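Local coordinates for protein iminosuccinate reductase (Paracoccus denitrificans, PDB 6RQA) that reduces iminosuccinate to L-aspartate with NADH, regenerating the amino-group donor for the first step of the beta-hydroxyaspartate cycle, at residues V214-T219 against H236-G241; G272-A277 against I309-G314. One frame throughout, in Å; residues are numbered along the deposited sequence.

Contact 1 of 2, residues V214-T219 against H236-G241; sequences VIVSIT and HIAAMG. With NAD (nicotinamide-adenine-dinucleotide), chain C.
V214 and H236 begin a pair of neighbouring parallel strands in the middle of the Rossmann-type sheet that binds NAD. V214 sets its CG1 methyl obliquely near the imidazole, 4.3 Å from H236 CD2; the ring nitrogens of that buried histidine are engaged by T308 and S139. I215 bonds through its N to H236 O at 2.7 Å and through its O to A238 N, the two residues flanking its partner I237, as in any parallel pair. Its branched side chain lies on the other face with I237, and beta-branched residues suit the extended backbone. V216 returns to the face of V214 and H236, where its CG2 touches A238 CB at 3.9 Å; both rest against S136 of helix 125-143, the small alanine being consistent with its close approach. S217 N bonds to A238 O, reached 34° off the carbonyl plane. With chi1 57° placing it between the backbone N and carbonyl carbon, S217 OG bonds to E249, while S217 O accepts M240 N as the strands give way to loops. I218, its CG1 swung opposite the backbone N (chi1 -172°), brings CD1 to within 3.6 Å of M240 CB and also against the nicotinamide ribose. T219 lies beside the adenosine ribose, and its carbonyl comes so near G241 that a CB there would collide with it. The two loop carbonyls of 240-241 hold the cofactor: G241 O meets NAD O3D at 3.2 Å, and M240 O accepts the carboxamide N7N of NAD at 2.7 Å.

Contact 2 of 2, residues G272-A277 against I309-G314; sequences GECQHA and IFDGTG. With NAD (nicotinamide-adenine-dinucleotide), chain C.
A type I beta turn from G272 to Q275 lays its backbone beside the end of strand 307-311, bringing the CA atoms of E273 and D311 to 6.0 Å and presenting two successive N-H groups to the D311 carboxylate. D311 is extended toward them, CG anti to the backbone N (chi1 -169°). Its OD1 takes E273 N on the syn side at 2.9 Å, and its OD2 takes C274 N at 3.2 Å from above the carboxylate plane; a weak second bond joins E273 N to OD2. S268 also bonds to OD2, so this buried acid is well supplied with donors, which would probably favour its charged form. An alanine at this position is likely to leave the N-H groups of E273 and C274 without their acceptor and the turn less firmly joined to the strand. G272 has no side chain where a CB would strike both D311 and T313, and T313 CG2 packs on G272 CA at 3.6 Å. Q275 NE2 fastens the turn from within, bonding to G272 O at 2.8 Å. E273 leads its own carboxylate away to T242. Past D311, the centre of an inverse gamma turn, G312 O accepts NAD N7N at 2.7 Å. The strand thus passes into a cofactor-binding loop at its C-terminal end, the usual place for the nucleotide site of a Rossmann fold.

Contacts 1 and 2, their centres 10 Å apart, join edge to edge in one parallel sheet, where strand 235-239 neighbours strand 307-311. I237 O lies 2.9 Å from F310 N and A239 O the same distance from G312 N, both probable hydrogen bonds, while M240 SD packs on F310 CE2 at 3.8 Å. The two strand ends share the nicotinamide: the loop of contact 1 and that of contact 2 each offer one carbonyl to the same carboxamide nitrogen. E249 also ties them, its carboxylate serving S217 and G241 and its backbone N bonding to E273. Contact 1 alone reaches on to both riboses of NAD.

Contact 1 of 2, residues V214-T219 against H236-G241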
ATOM      1  N   VAL A 214      -7.004 -36.171   3.218  1.00 53.09           N
ATOM      2  CA  VAL A 214      -6.783 -34.732   3.164  1.00 50.35           C
ATOM      3  C   VAL A 214      -5.561 -34.483   2.293  1.00 42.97           C
ATOM      4  O   VAL A 214      -4.506 -35.093   2.506  1.00 33.57           O
ATOM      5  CB  VAL A 214      -6.589 -34.129   4.567  1.00 43.03           C
ATOM      6  CG1 VAL A 214      -6.213 -32.658   4.466  1.00 36.36           C
ATOM      7  CG2 VAL A 214      -7.850 -34.303   5.396  1.00 33.28           C
ATOM      8  N   ILE A 215      -5.704 -33.595   1.312  1.00 44.38           N
ATOM      9  CA  ILE A 215      -4.638 -33.269   0.375  1.00 42.25           C
ATOM     10  C   ILE A 215      -4.321 -31.787   0.507  1.00 43.23           C
ATOM     11  O   ILE A 215      -5.229 -30.949   0.492  1.00 43.65           O
ATOM     12  CB  ILE A 215      -5.024 -33.619  -1.075  1.00 44.70           C
ATOM     13  CG1 ILE A 215      -5.287 -35.121  -1.210  1.00 42.09           C
ATOM     14  CG2 ILE A 215      -3.931 -33.185  -2.039  1.00 46.42           C
ATOM     15  CD1 ILE A 215      -5.682 -35.546  -2.607  1.00 41.98           C
ATOM     16  N   VAL A 216      -3.036 -31.469   0.639  1.00 51.09           N
ATOM     17  CA  VAL A 216      -2.560 -30.093   0.726  1.00 50.90           C
ATOM     18  C   VAL A 216      -1.503 -29.894  -0.350  1.00 48.94           C
ATOM     19  O   VAL A 216      -0.448 -30.538  -0.315  1.00 52.22           O
ATOM     20  CB  VAL A 216      -1.986 -29.764   2.114  1.00 43.92           C
ATOM     21  CG1 VAL A 216      -1.363 -28.379   2.110  1.00 40.44           C
ATOM     22  CG2 VAL A 216      -3.073 -29.863   3.171  1.00 49.55           C
ATOM     23  N   SER A 217      -1.787 -29.011  -1.303  1.00 41.79           N
ATOM     24  CA  SER A 217      -0.865 -28.680  -2.381  1.00 41.27           C
ATOM     25  C   SER A 217      -0.300 -27.287  -2.142  1.00 41.02           C
ATOM     26  O   SER A 217      -1.050 -26.355  -1.833  1.00 40.40           O
ATOM     27  CB  SER A 217      -1.560 -28.751  -3.742  1.00 46.09           C
ATOM     28  OG  SER A 217      -2.683 -27.887  -3.788  1.00 51.76           O
ATOM     29  N   ILE A 218       1.017 -27.151  -2.288  1.00 39.74           N
ATOM     30  CA  ILE A 218       1.705 -25.902  -1.978  1.00 47.20           C
ATOM     31  C   ILE A 218       2.849 -25.713  -2.975  1.00 52.64           C
ATOM     32  O   ILE A 218       3.986 -25.399  -2.603  1.00 60.30           O
ATOM     33  CB  ILE A 218       2.178 -25.904  -0.506  1.00 52.88           C
ATOM     34  CG1 ILE A 218       2.723 -24.536  -0.073  1.00 51.30           C
ATOM     35  CG2 ILE A 218       3.157 -27.055  -0.228  1.00 56.43           C
ATOM     36  CD1 ILE A 218       1.663 -23.472   0.060  1.00 53.05           C
ATOM     37  N   THR A 219       2.552 -25.897  -4.258  1.00 51.50           N
ATOM     38  CA  THR A 219       3.545 -25.806  -5.316  1.00 46.48           C
ATOM     39  C   THR A 219       3.371 -24.519  -6.111  1.00 52.11           C
ATOM     40  O   THR A 219       2.288 -23.928  -6.155  1.00 45.93           O
ATOM     41  CB  THR A 219       3.453 -27.002  -6.272  1.00 46.89           C
ATOM     42  OG1 THR A 219       2.249 -26.904  -7.042  1.00 59.71           O
ATOM     43  CG2 THR A 219       3.441 -28.305  -5.499  1.00 31.61           C
ATOM     44  N   HIS A 236     -10.680 -34.026   0.987  1.00 48.72           N
ATOM     45  CA  HIS A 236     -10.600 -32.576   1.101  1.00 49.53           C
ATOM     46  C   HIS A 236      -9.262 -32.110   0.545  1.00 45.49           C
ATOM     47  O   HIS A 236      -8.209 -32.605   0.957  1.00 38.58           O
ATOM     48  CB  HIS A 236     -10.757 -32.115   2.550  1.00 48.00           C
ATOM     49  CG  HIS A 236     -10.422 -30.670   2.757  1.00 44.52           C
ATOM     50  ND1 HIS A 236     -11.078 -29.652   2.097  1.00 39.86           N
ATOM     51  CD2 HIS A 236      -9.493 -30.072   3.540  1.00 39.37           C
ATOM     52  CE1 HIS A 236     -10.570 -28.490   2.469  1.00 39.73           C
ATOM     53  NE2 HIS A 236      -9.607 -28.716   3.344  1.00 39.31           N
ATOM     54  N   ILE A 237      -9.307 -31.160  -0.384  1.00 34.45           N
ATOM     55  CA  ILE A 237      -8.118 -30.662  -1.064  1.00 47.50           C
ATOM     56  C   ILE A 237      -7.914 -29.212  -0.646  1.00 60.77           C
ATOM     57  O   ILE A 237      -8.728 -28.340  -0.971  1.00 66.06           O
ATOM     58  CB  ILE A 237      -8.240 -30.785  -2.589  1.00 50.22           C
ATOM     59  CG1 ILE A 237      -8.614 -32.215  -2.981  1.00 54.20           C
ATOM     60  CG2 ILE A 237      -6.938 -30.367  -3.258  1.00 45.29           C
ATOM     61  CD1 ILE A 237      -8.836 -32.403  -4.467  1.00 52.04           C
ATOM     62  N   ALA A 238      -6.823 -28.950   0.071  1.00 51.66           N
ATOM     63  CA  ALA A 238      -6.456 -27.594   0.474  1.00 38.53           C
ATOM     64  C   ALA A 238      -5.444 -27.072  -0.541  1.00 46.22           C
ATOM     65  O   ALA A 238      -4.236 -27.264  -0.398  1.00 46.21           O
ATOM     66  CB  ALA A 238      -5.903 -27.578   1.893  1.00 32.89           C
ATOM     67  N   ALA A 239      -5.949 -26.411  -1.582  1.00 37.05           N
ATOM     68  CA  ALA A 239      -5.104 -25.857  -2.635  1.00 36.75           C
ATOM     69  C   ALA A 239      -4.563 -24.508  -2.178  1.00 42.15           C
ATOM     70  O   ALA A 239      -5.307 -23.526  -2.096  1.00 43.41           O
ATOM     71  CB  ALA A 239      -5.890 -25.724  -3.937  1.00 30.86           C
ATOM     72  N   MET A 240      -3.264 -24.457  -1.882  1.00 45.59           N
ATOM     73  CA  MET A 240      -2.642 -23.260  -1.338  1.00 47.48           C
ATOM     74  C   MET A 240      -1.605 -22.628  -2.255  1.00 45.96           C
ATOM     75  O   MET A 240      -1.172 -21.505  -1.979  1.00 46.13           O
ATOM     76  CB  MET A 240      -1.976 -23.575   0.012  1.00 46.31           C
ATOM     77  CG  MET A 240      -2.864 -24.326   0.993  1.00 42.27           C
ATOM     78  SD  MET A 240      -4.306 -23.376   1.508  1.00 40.88           S
ATOM     79  CE  MET A 240      -3.523 -21.978   2.310  1.00 30.35           C
ATOM     80  N   GLY A 241      -1.202 -23.302  -3.329  1.00 49.11           N
ATOM     81  CA  GLY A 241      -0.106 -22.827  -4.153  1.00 47.76           C
ATOM     82  C   GLY A 241      -0.454 -21.717  -5.125  1.00 47.56           C
ATOM     83  O   GLY A 241       0.331 -20.781  -5.303  1.00 39.23           O
TER
HETATM   84  PA  NAD C 401       9.200 -23.063  -2.996  0.82 75.29           P
HETATM   85  O1A NAD C 401       9.705 -22.603  -4.336  0.82 74.69           O
HETATM   86  O2A NAD C 401       9.915 -23.310  -1.707  0.82 69.43           O
HETATM   87  O5B NAD C 401       8.770 -24.681  -3.451  0.82 69.20           O
HETATM   88  C5B NAD C 401       8.171 -24.607  -4.686  0.82 56.92           C
HETATM   89  C4B NAD C 401       7.708 -25.985  -5.079  0.82 57.34           C
HETATM   90  O4B NAD C 401       6.944 -25.872  -6.265  0.82 53.49           O
HETATM   91  C3B NAD C 401       8.978 -26.757  -5.423  0.82 73.51           C
HETATM   92  O3B NAD C 401       9.355 -27.370  -4.232  0.82 82.06           O
HETATM   93  C2B NAD C 401       8.466 -27.755  -6.468  0.82 66.49           C
HETATM   94  O2B NAD C 401       7.945 -28.902  -5.886  0.82 66.72           O
HETATM   95  C1B NAD C 401       7.260 -26.967  -7.121  0.82 58.13           C
HETATM   96  N9A NAD C 401       7.641 -26.379  -8.409  0.82 62.12           N
HETATM   97  C8A NAD C 401       8.644 -25.442  -8.720  0.82 69.34           C
HETATM   98  N7A NAD C 401       8.688 -25.142 -10.018  0.82 73.60           N
HETATM   99  C5A NAD C 401       7.662 -25.915 -10.592  0.82 74.78           C
HETATM  100  C6A NAD C 401       7.193 -26.053 -11.925  0.82 78.93           C
HETATM  101  N6A NAD C 401       7.784 -25.337 -12.923  0.82 74.07           N
HETATM  102  N1A NAD C 401       6.152 -26.900 -12.211  0.82 82.43           N
HETATM  103  C2A NAD C 401       5.614 -27.586 -11.153  0.82 76.16           C
HETATM  104  N3A NAD C 401       5.948 -27.557  -9.844  0.82 70.01           N
HETATM  105  C4A NAD C 401       6.996 -26.696  -9.600  0.82 70.42           C
HETATM  106  O3  NAD C 401       7.859 -22.171  -2.954  0.82 90.46           O
HETATM  107  PN  NAD C 401       7.212 -21.994  -1.516  0.82 83.58           P
HETATM  108  O1N NAD C 401       7.038 -23.182  -0.603  0.82 73.00           O
HETATM  109  O2N NAD C 401       7.640 -20.603  -1.211  0.82 84.72           O
HETATM  110  O5D NAD C 401       5.494 -21.620  -1.803  0.82 83.90           O
HETATM  111  C5D NAD C 401       5.122 -22.331  -2.904  0.82 73.88           C
HETATM  112  C4D NAD C 401       3.826 -21.757  -3.420  0.82 65.32           C
HETATM  113  O4D NAD C 401       3.045 -21.311  -2.291  0.82 67.08           O
HETATM  114  C3D NAD C 401       4.188 -20.490  -4.251  0.82 61.50           C
HETATM  115  O3D NAD C 401       3.510 -20.619  -5.449  0.82 56.40           O
HETATM  116  C2D NAD C 401       3.622 -19.341  -3.396  0.82 63.63           C
HETATM  117  O2D NAD C 401       3.005 -18.338  -4.130  0.82 68.66           O
HETATM  118  C1D NAD C 401       2.478 -20.101  -2.684  0.82 58.36           C
HETATM  119  N1N NAD C 401       2.087 -19.355  -1.422  0.82 48.34           N
HETATM  120  C2N NAD C 401       0.750 -19.282  -1.162  0.82 47.39           C
HETATM  121  C3N NAD C 401       0.310 -18.612  -0.022  0.82 49.80           C
HETATM  122  C7N NAD C 401      -1.167 -18.582   0.187  0.82 43.11           C
HETATM  123  O7N NAD C 401      -1.675 -18.016   1.148  0.82 31.67           O
HETATM  124  N7N NAD C 401      -1.933 -19.224  -0.756  0.82 41.81           N
HETATM  125  C4N NAD C 401       1.241 -18.025   0.836  0.82 47.08           C
HETATM  126  C5N NAD C 401       2.597 -18.114   0.546  0.82 47.95           C
HETATM  127  C6N NAD C 401       3.026 -18.791  -0.602  0.82 50.76           C

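Contact 2 of 2, residues G272-A277 against I309-G314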
ATOM      1  N   GLY A 272      -6.725 -17.236  -7.890  1.00 50.87           N
ATOM      2  CA  GLY A 272      -6.748 -18.503  -7.194  1.00 43.87           C
ATOM      3  C   GLY A 272      -6.820 -19.684  -8.143  1.00 45.56           C
ATOM      4  O   GLY A 272      -6.664 -19.566  -9.358  1.00 58.57           O
ATOM      5  N   GLU A 273      -7.064 -20.857  -7.555  1.00 49.00           N
ATOM      6  CA  GLU A 273      -7.127 -22.082  -8.347  1.00 58.41           C
ATOM      7  C   GLU A 273      -8.371 -22.120  -9.227  1.00 50.73           C
ATOM      8  O   GLU A 273      -8.356 -22.748 -10.292  1.00 47.96           O
ATOM      9  CB  GLU A 273      -7.083 -23.301  -7.423  1.00 47.26           C
ATOM     10  CG  GLU A 273      -6.873 -24.631  -8.134  1.00 35.72           C
ATOM     11  CD  GLU A 273      -5.574 -24.678  -8.917  1.00 48.37           C
ATOM     12  OE1 GLU A 273      -5.607 -25.069 -10.102  1.00 57.85           O
ATOM     13  OE2 GLU A 273      -4.522 -24.320  -8.348  1.00 47.70           O
ATOM     14  N   CYS A 274      -9.443 -21.448  -8.811  1.00 50.58           N
ATOM     15  CA  CYS A 274     -10.682 -21.427  -9.581  1.00 63.13           C
ATOM     16  C   CYS A 274     -10.593 -20.578 -10.843  1.00 63.63           C
ATOM     17  O   CYS A 274     -11.553 -20.570 -11.621  1.00 64.72           O
ATOM     18  CB  CYS A 274     -11.831 -20.919  -8.706  1.00 67.47           C
ATOM     19  SG  CYS A 274     -12.128 -21.896  -7.218  1.00 69.93           S
ATOM     20  N   GLN A 275      -9.480 -19.875 -11.072  1.00 60.24           N
ATOM     21  CA  GLN A 275      -9.374 -18.996 -12.232  1.00 60.70           C
ATOM     22  C   GLN A 275      -9.484 -19.751 -13.551  1.00 64.50           C
ATOM     23  O   GLN A 275      -9.871 -19.156 -14.562  1.00 75.42           O
ATOM     24  CB  GLN A 275      -8.052 -18.226 -12.190  1.00 60.58           C
ATOM     25  CG  GLN A 275      -6.824 -19.084 -12.459  1.00 55.79           C
ATOM     26  CD  GLN A 275      -5.531 -18.302 -12.365  1.00 52.68           C
ATOM     27  OE1 GLN A 275      -5.080 -17.706 -13.343  1.00 63.21           O
ATOM     28  NE2 GLN A 275      -4.923 -18.301 -11.184  1.00 48.14           N
ATOM     29  N   HIS A 276      -9.158 -21.042 -13.565  1.00 63.19           N
ATOM     30  CA  HIS A 276      -9.186 -21.816 -14.799  1.00 60.33           C
ATOM     31  C   HIS A 276     -10.551 -22.438 -15.058  1.00 66.58           C
ATOM     32  O   HIS A 276     -11.008 -22.467 -16.205  1.00 76.70           O
ATOM     33  CB  HIS A 276      -8.105 -22.897 -14.757  1.00 60.17           C
ATOM     34  CG  HIS A 276      -6.744 -22.366 -14.433  1.00 59.62           C
ATOM     35  ND1 HIS A 276      -5.936 -21.762 -15.373  1.00 58.82           N
ATOM     36  CD2 HIS A 276      -6.053 -22.333 -13.269  1.00 57.78           C
ATOM     37  CE1 HIS A 276      -4.806 -21.385 -14.805  1.00 57.08           C
ATOM     38  NE2 HIS A 276      -4.851 -21.719 -13.527  1.00 58.14           N
ATOM     39  N   ALA A 277     -11.216 -22.935 -14.013  1.00 69.10           N
ATOM     40  CA  ALA A 277     -12.578 -23.429 -14.171  1.00 78.12           C
ATOM     41  C   ALA A 277     -13.573 -22.298 -14.394  1.00 81.89           C
ATOM     42  O   ALA A 277     -14.655 -22.539 -14.940  1.00 78.52           O
ATOM     43  CB  ALA A 277     -12.984 -24.257 -12.951  1.00 72.06           C
ATOM     44  N   ILE A 309     -12.844 -28.511  -1.771  1.00 46.50           N
ATOM     45  CA  ILE A 309     -11.632 -27.772  -2.101  1.00 45.52           C
ATOM     46  C   ILE A 309     -11.668 -26.432  -1.383  1.00 47.49           C
ATOM     47  O   ILE A 309     -12.689 -25.737  -1.405  1.00 47.32           O
ATOM     48  CB  ILE A 309     -11.478 -27.564  -3.621  1.00 43.34           C
ATOM     49  CG1 ILE A 309     -11.301 -28.903  -4.336  1.00 41.30           C
ATOM     50  CG2 ILE A 309     -10.301 -26.652  -3.921  1.00 33.01           C
ATOM     51  CD1 ILE A 309     -11.135 -28.767  -5.833  1.00 35.46           C
ATOM     52  N   PHE A 310     -10.559 -26.074  -0.743  1.00 55.35           N
ATOM     53  CA  PHE A 310     -10.363 -24.743  -0.181  1.00 53.71           C
ATOM     54  C   PHE A 310      -9.314 -24.021  -1.013  1.00 55.89           C
ATOM     55  O   PHE A 310      -8.151 -24.438  -1.050  1.00 52.38           O
ATOM     56  CB  PHE A 310      -9.932 -24.808   1.283  1.00 50.17           C
ATOM     57  CG  PHE A 310      -9.431 -23.497   1.815  1.00 39.63           C
ATOM     58  CD1 PHE A 310     -10.282 -22.408   1.919  1.00 37.08           C
ATOM     59  CD2 PHE A 310      -8.112 -23.351   2.205  1.00 28.58           C
ATOM     60  CE1 PHE A 310      -9.825 -21.196   2.403  1.00 36.32           C
ATOM     61  CE2 PHE A 310      -7.648 -22.143   2.692  1.00 33.98           C
ATOM     62  CZ  PHE A 310      -8.506 -21.064   2.791  1.00 37.77           C
ATOM     63  N   ASP A 311      -9.728 -22.941  -1.676  1.00 52.96           N
ATOM     64  CA  ASP A 311      -8.843 -22.180  -2.559  1.00 37.93           C
ATOM     65  C   ASP A 311      -8.173 -21.079  -1.741  1.00 38.74           C
ATOM     66  O   ASP A 311      -8.614 -19.929  -1.698  1.00 52.05           O
ATOM     67  CB  ASP A 311      -9.623 -21.617  -3.740  1.00 37.91           C
ATOM     68  CG  ASP A 311      -8.722 -21.061  -4.824  1.00 45.81           C
ATOM     69  OD1 ASP A 311      -7.488 -21.214  -4.715  1.00 55.51           O
ATOM     70  OD2 ASP A 311      -9.251 -20.470  -5.788  1.00 57.34           O
ATOM     71  N   GLY A 312      -7.080 -21.450  -1.080  1.00 28.25           N
ATOM     72  CA  GLY A 312      -6.331 -20.505  -0.275  1.00 40.25           C
ATOM     73  C   GLY A 312      -5.462 -19.579  -1.101  1.00 49.49           C
ATOM     74  O   GLY A 312      -4.421 -19.994  -1.621  1.00 54.71           O
ATOM     75  N   THR A 313      -5.879 -18.319  -1.228  1.00 39.35           N
ATOM     76  CA  THR A 313      -5.130 -17.339  -2.002  1.00 43.16           C
ATOM     77  C   THR A 313      -4.290 -16.405  -1.143  1.00 38.31           C
ATOM     78  O   THR A 313      -3.297 -15.862  -1.638  1.00 40.54           O
ATOM     79  CB  THR A 313      -6.081 -16.496  -2.863  1.00 59.42           C
ATOM     80  OG1 THR A 313      -6.948 -15.732  -2.015  1.00 58.18           O
ATOM     81  CG2 THR A 313      -6.920 -17.391  -3.759  1.00 61.72           C
ATOM     82  N   GLY A 314      -4.661 -16.207   0.119  1.00 26.85           N
ATOM     83  CA  GLY A 314      -3.933 -15.307   0.990  1.00 25.17           C
ATOM     84  C   GLY A 314      -4.535 -13.918   1.032  1.00 42.70           C
ATOM     85  O   GLY A 314      -4.608 -13.237   0.004  1.00 37.21           O
TER
HETATM   86  PA  NAD C 401       9.200 -23.063  -2.996  0.82 75.29           P
HETATM   87  O1A NAD C 401       9.705 -22.603  -4.336  0.82 74.69           O
HETATM   88  O2A NAD C 401       9.915 -23.310  -1.707  0.82 69.43           O
HETATM   89  O5B NAD C 401       8.770 -24.681  -3.451  0.82 69.20           O
HETATM   90  C5B NAD C 401       8.171 -24.607  -4.686  0.82 56.92           C
HETATM   91  C4B NAD C 401       7.708 -25.985  -5.079  0.82 57.34           C
HETATM   92  O4B NAD C 401       6.944 -25.872  -6.265  0.82 53.49           O
HETATM   93  C3B NAD C 401       8.978 -26.757  -5.423  0.82 73.51           C
HETATM   94  O3B NAD C 401       9.355 -27.370  -4.232  0.82 82.06           O
HETATM   95  C2B NAD C 401       8.466 -27.755  -6.468  0.82 66.49           C
HETATM   96  O2B NAD C 401       7.945 -28.902  -5.886  0.82 66.72           O
HETATM   97  C1B NAD C 401       7.260 -26.967  -7.121  0.82 58.13           C
HETATM   98  N9A NAD C 401       7.641 -26.379  -8.409  0.82 62.12           N
HETATM   99  C8A NAD C 401       8.644 -25.442  -8.720  0.82 69.34           C
HETATM  100  N7A NAD C 401       8.688 -25.142 -10.018  0.82 73.60           N
HETATM  101  C5A NAD C 401       7.662 -25.915 -10.592  0.82 74.78           C
HETATM  102  C6A NAD C 401       7.193 -26.053 -11.925  0.82 78.93           C
HETATM  103  N6A NAD C 401       7.784 -25.337 -12.923  0.82 74.07           N
HETATM  104  N1A NAD C 401       6.152 -26.900 -12.211  0.82 82.43           N
HETATM  105  C2A NAD C 401       5.614 -27.586 -11.153  0.82 76.16           C
HETATM  106  N3A NAD C 401       5.948 -27.557  -9.844  0.82 70.01           N
HETATM  107  C4A NAD C 401       6.996 -26.696  -9.600  0.82 70.42           C
HETATM  108  O3  NAD C 401       7.859 -22.171  -2.954  0.82 90.46           O
HETATM  109  PN  NAD C 401       7.212 -21.994  -1.516  0.82 83.58           P
HETATM  110  O1N NAD C 401       7.038 -23.182  -0.603  0.82 73.00           O
HETATM  111  O2N NAD C 401       7.640 -20.603  -1.211  0.82 84.72           O
HETATM  112  O5D NAD C 401       5.494 -21.620  -1.803  0.82 83.90           O
HETATM  113  C5D NAD C 401       5.122 -22.331  -2.904  0.82 73.88           C
HETATM  114  C4D NAD C 401       3.826 -21.757  -3.420  0.82 65.32           C
HETATM  115  O4D NAD C 401       3.045 -21.311  -2.291  0.82 67.08           O
HETATM  116  C3D NAD C 401       4.188 -20.490  -4.251  0.82 61.50           C
HETATM  117  O3D NAD C 401       3.510 -20.619  -5.449  0.82 56.40           O
HETATM  118  C2D NAD C 401       3.622 -19.341  -3.396  0.82 63.63           C
HETATM  119  O2D NAD C 401       3.005 -18.338  -4.130  0.82 68.66           O
HETATM  120  C1D NAD C 401       2.478 -20.101  -2.684  0.82 58.36           C
HETATM  121  N1N NAD C 401       2.087 -19.355  -1.422  0.82 48.34           N
HETATM  122  C2N NAD C 401       0.750 -19.282  -1.162  0.82 47.39           C
HETATM  123  C3N NAD C 401       0.310 -18.612  -0.022  0.82 49.80           C
HETATM  124  C7N NAD C 401      -1.167 -18.582   0.187  0.82 43.11           C
HETATM  125  O7N NAD C 401      -1.675 -18.016   1.148  0.82 31.67           O
HETATM  126  N7N NAD C 401      -1.933 -19.224  -0.756  0.82 41.81           N
HETATM  127  C4N NAD C 401       1.241 -18.025   0.836  0.82 47.08           C
HETATM  128  C5N NAD C 401       2.597 -18.114   0.546  0.82 47.95           C
HETATM  129  C6N NAD C 401       3.026 -18.791  -0.602  0.82 50.76           C